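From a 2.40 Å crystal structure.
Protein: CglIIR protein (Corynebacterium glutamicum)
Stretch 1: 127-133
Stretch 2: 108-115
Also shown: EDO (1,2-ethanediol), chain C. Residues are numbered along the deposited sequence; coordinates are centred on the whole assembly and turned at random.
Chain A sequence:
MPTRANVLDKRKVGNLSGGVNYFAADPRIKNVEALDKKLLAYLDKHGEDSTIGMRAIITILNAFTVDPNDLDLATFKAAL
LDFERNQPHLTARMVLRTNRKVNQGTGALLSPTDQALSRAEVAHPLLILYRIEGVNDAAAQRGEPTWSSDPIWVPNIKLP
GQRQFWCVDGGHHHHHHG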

# COMPACT_ATOMS: atom_id res chain seq x y z
N LEU A 127 -5.48 1.06 -3.68
CA LEU A 127 -4.28 1.03 -2.85
C LEU A 127 -4.66 0.81 -1.39
O LEU A 127 -5.39 1.60 -0.79
CB LEU A 127 -3.47 2.33 -2.99
CG LEU A 127 -2.25 2.51 -2.06
CD1 LEU A 127 -1.14 1.53 -2.40
CD2 LEU A 127 -1.73 3.95 -2.07
N ILE A 128 -4.17 -0.29 -0.82
CA ILE A 128 -4.38 -0.57 0.59
C ILE A 128 -3.04 -0.43 1.32
O ILE A 128 -2.06 -1.07 0.95
CB ILE A 128 -4.95 -1.99 0.81
CG1 ILE A 128 -6.27 -2.16 0.04
CG2 ILE A 128 -5.14 -2.26 2.29
CD1 ILE A 128 -6.93 -3.53 0.23
N LEU A 129 -3.01 0.42 2.34
CA LEU A 129 -1.79 0.62 3.12
C LEU A 129 -1.97 0.10 4.55
O LEU A 129 -2.90 0.49 5.25
CB LEU A 129 -1.38 2.10 3.12
CG LEU A 129 -0.81 2.62 1.79
CD1 LEU A 129 -0.77 4.14 1.74
CD2 LEU A 129 0.57 2.05 1.54
N TYR A 130 -1.07 -0.79 4.96
CA TYR A 130 -1.09 -1.35 6.30
C TYR A 130 0.04 -0.78 7.14
O TYR A 130 1.21 -0.88 6.75
CB TYR A 130 -0.97 -2.88 6.27
CG TYR A 130 -2.28 -3.64 6.21
CD1 TYR A 130 -3.39 -3.09 5.60
CD2 TYR A 130 -2.40 -4.91 6.78
CE1 TYR A 130 -4.59 -3.79 5.54
CE2 TYR A 130 -3.59 -5.60 6.73
CZ TYR A 130 -4.68 -5.04 6.11
OH TYR A 130 -5.88 -5.71 6.04
N ARG A 131 -0.30 -0.18 8.28
CA ARG A 131 0.71 0.35 9.19
C ARG A 131 1.04 -0.69 10.25
O ARG A 131 0.18 -1.09 11.03
CB ARG A 131 0.23 1.65 9.84
CG ARG A 131 1.32 2.45 10.56
CD ARG A 131 0.72 3.64 11.31
NE ARG A 131 1.74 4.51 11.88
CZ ARG A 131 2.29 4.34 13.07
NH1 ARG A 131 1.93 3.31 13.83
NH2 ARG A 131 3.21 5.19 13.51
N ILE A 132 2.29 -1.13 10.28
CA ILE A 132 2.72 -2.15 11.22
C ILE A 132 3.79 -1.61 12.15
O ILE A 132 4.82 -1.10 11.69
CB ILE A 132 3.27 -3.39 10.49
CG1 ILE A 132 2.19 -3.99 9.59
CG2 ILE A 132 3.77 -4.42 11.50
CD1 ILE A 132 2.69 -5.10 8.71
N GLU A 133 3.55 -1.72 13.45
CA GLU A 133 4.45 -1.18 14.46
C GLU A 133 4.59 -2.15 15.64
O GLU A 133 3.63 -2.81 16.01
CB GLU A 133 3.94 0.18 14.94
CG GLU A 133 4.86 0.90 15.91
CD GLU A 133 4.13 1.94 16.74
OE1 GLU A 133 3.64 2.93 16.16
OE2 GLU A 133 4.03 1.75 17.97
C1 EDO C . -4.35 -7.97 9.15
O1 EDO C . -4.07 -9.25 8.57
C2 EDO C . -4.68 -8.10 10.63
O2 EDO C . -3.57 -7.67 11.43
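Stretch 2, residues 108-115: ALLSPTDQ

Residues 127-132 form an extended β-strand that begins earlier in the chain, with phi near -110° and psi near 120° throughout; E133 lies just beyond it. Stretch 2 is built differently. A108 to S111 form a loop, in which L109, at phi/psi -129/-57, departs from the extended values of its neighbours A108 and L110. P112 then opens a helix that runs through Q115 and onward. The loop and the first helical turn pass over one face of the strand in the opposite sense to its numbering: the CA of L109 is nearest that of Y130, 8.0 Å away, while the CA of D114 is nearest that of I128, 8.3 Å away. Such spacing leaves room for side chains between the backbones, and no backbone-to-backbone hydrogen bond joins them.

Strand alternation sets the pattern of contact. The CA-to-CB bonds of I128, Y130 and I132 point toward stretch 2, whereas that of L129 points away. Y130 contributes most of the strand's share of the 329 Å² buried between the stretches. Both leucines pack against the same side of its ring, with CD2 of Y130 3.8 Å from CD1 of L109 and CZ of Y130 4.1 Å from CD2 of L110. The CA-to-CB bonds of both leucines point sideways, but their flexible, branched ends come nearer the strand. At one end of the patch, I132 CD1 approaches L109 CD1 at 4.4 Å; at the other, I128 CG2 meets L110 CD2 at 3.9 Å, and I128 CD1 lies 4.4 Å from CB of D114. The β-branched isoleucines suit an extended backbone while presenting apolar surface to the leucines.

The tyrosine is long enough to carry its polar end past this apolar layer to the start of the helix. There S111 N donates a hydrogen bond to Y130 OH at 3.0 Å, nearly straight at 172°. S111 is the N-cap: its OG accepts from D114 N at 3.1 Å, satisfying an amide that has no preceding helical turn to supply a carbonyl. P112 fits the first turn because its ring favours helical phi and its missing amide hydrogen costs nothing there. Q115 N, bonded to S111 O at 2.9 Å, begins the regular helical pattern. The modelled 2.3 Å between D114 OD2 and Y130 OH is too short to interpret as a bond, and it makes the exact hydroxyl position less certain.

A 1,2-ethanediol, probably from the crystallisation liquor, lies near the ring edge, its O1 donating to L109 O at 3.2 Å.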

# COMPACT_ATOMS: atom_id res chain seq x y z
N ALA A 108 1.81 -13.14 3.11
CA ALA A 108 0.48 -12.54 3.06
C ALA A 108 0.44 -11.24 3.85
O ALA A 108 1.26 -11.03 4.74
CB ALA A 108 -0.56 -13.52 3.59
N LEU A 109 -0.53 -10.39 3.54
CA LEU A 109 -0.67 -9.11 4.23
C LEU A 109 -2.09 -8.87 4.73
O LEU A 109 -2.31 -8.65 5.91
CB LEU A 109 -0.26 -7.95 3.31
CG LEU A 109 -0.38 -6.57 3.96
CD1 LEU A 109 0.61 -6.44 5.11
CD2 LEU A 109 -0.19 -5.45 2.93
N LEU A 110 -3.04 -8.92 3.80
CA LEU A 110 -4.42 -8.48 4.06
C LEU A 110 -5.20 -9.35 5.04
O LEU A 110 -5.05 -10.57 5.09
CB LEU A 110 -5.19 -8.42 2.74
CG LEU A 110 -4.60 -7.52 1.66
CD1 LEU A 110 -5.48 -7.54 0.42
CD2 LEU A 110 -4.42 -6.09 2.19
N SER A 111 -6.04 -8.67 5.82
CA SER A 111 -7.02 -9.28 6.70
C SER A 111 -8.15 -9.91 5.87
O SER A 111 -8.30 -9.59 4.69
CB SER A 111 -7.60 -8.22 7.63
OG SER A 111 -8.58 -7.46 6.95
N PRO A 112 -8.96 -10.80 6.49
CA PRO A 112 -10.08 -11.37 5.74
C PRO A 112 -11.05 -10.31 5.24
O PRO A 112 -11.61 -10.45 4.16
CB PRO A 112 -10.75 -12.29 6.76
CG PRO A 112 -9.69 -12.60 7.76
CD PRO A 112 -8.86 -11.36 7.85
N THR A 113 -11.22 -9.24 6.02
CA THR A 113 -12.11 -8.15 5.64
C THR A 113 -11.58 -7.39 4.41
O THR A 113 -12.34 -7.06 3.51
CB THR A 113 -12.30 -7.15 6.80
OG1 THR A 113 -12.98 -7.81 7.88
CG2 THR A 113 -13.11 -5.94 6.36
N ASP A 114 -10.28 -7.14 4.39
CA ASP A 114 -9.69 -6.41 3.27
C ASP A 114 -9.54 -7.28 2.01
O ASP A 114 -9.51 -6.76 0.89
CB ASP A 114 -8.35 -5.80 3.69
CG ASP A 114 -8.53 -4.61 4.63
OD1 ASP A 114 -9.52 -3.88 4.46
OD2 ASP A 114 -7.69 -4.41 5.54
N GLN A 115 -9.44 -8.60 2.19
CA GLN A 115 -9.50 -9.54 1.08
C GLN A 115 -10.83 -9.36 0.34
O GLN A 115 -10.86 -9.16 -0.87
CB GLN A 115 -9.35 -10.99 1.55
CG GLN A 115 -7.93 -11.56 1.50
CD GLN A 115 -7.38 -11.69 0.08
OE1 GLN A 115 -8.13 -11.66 -0.90
NE2 GLN A 115 -6.07 -11.83 -0.03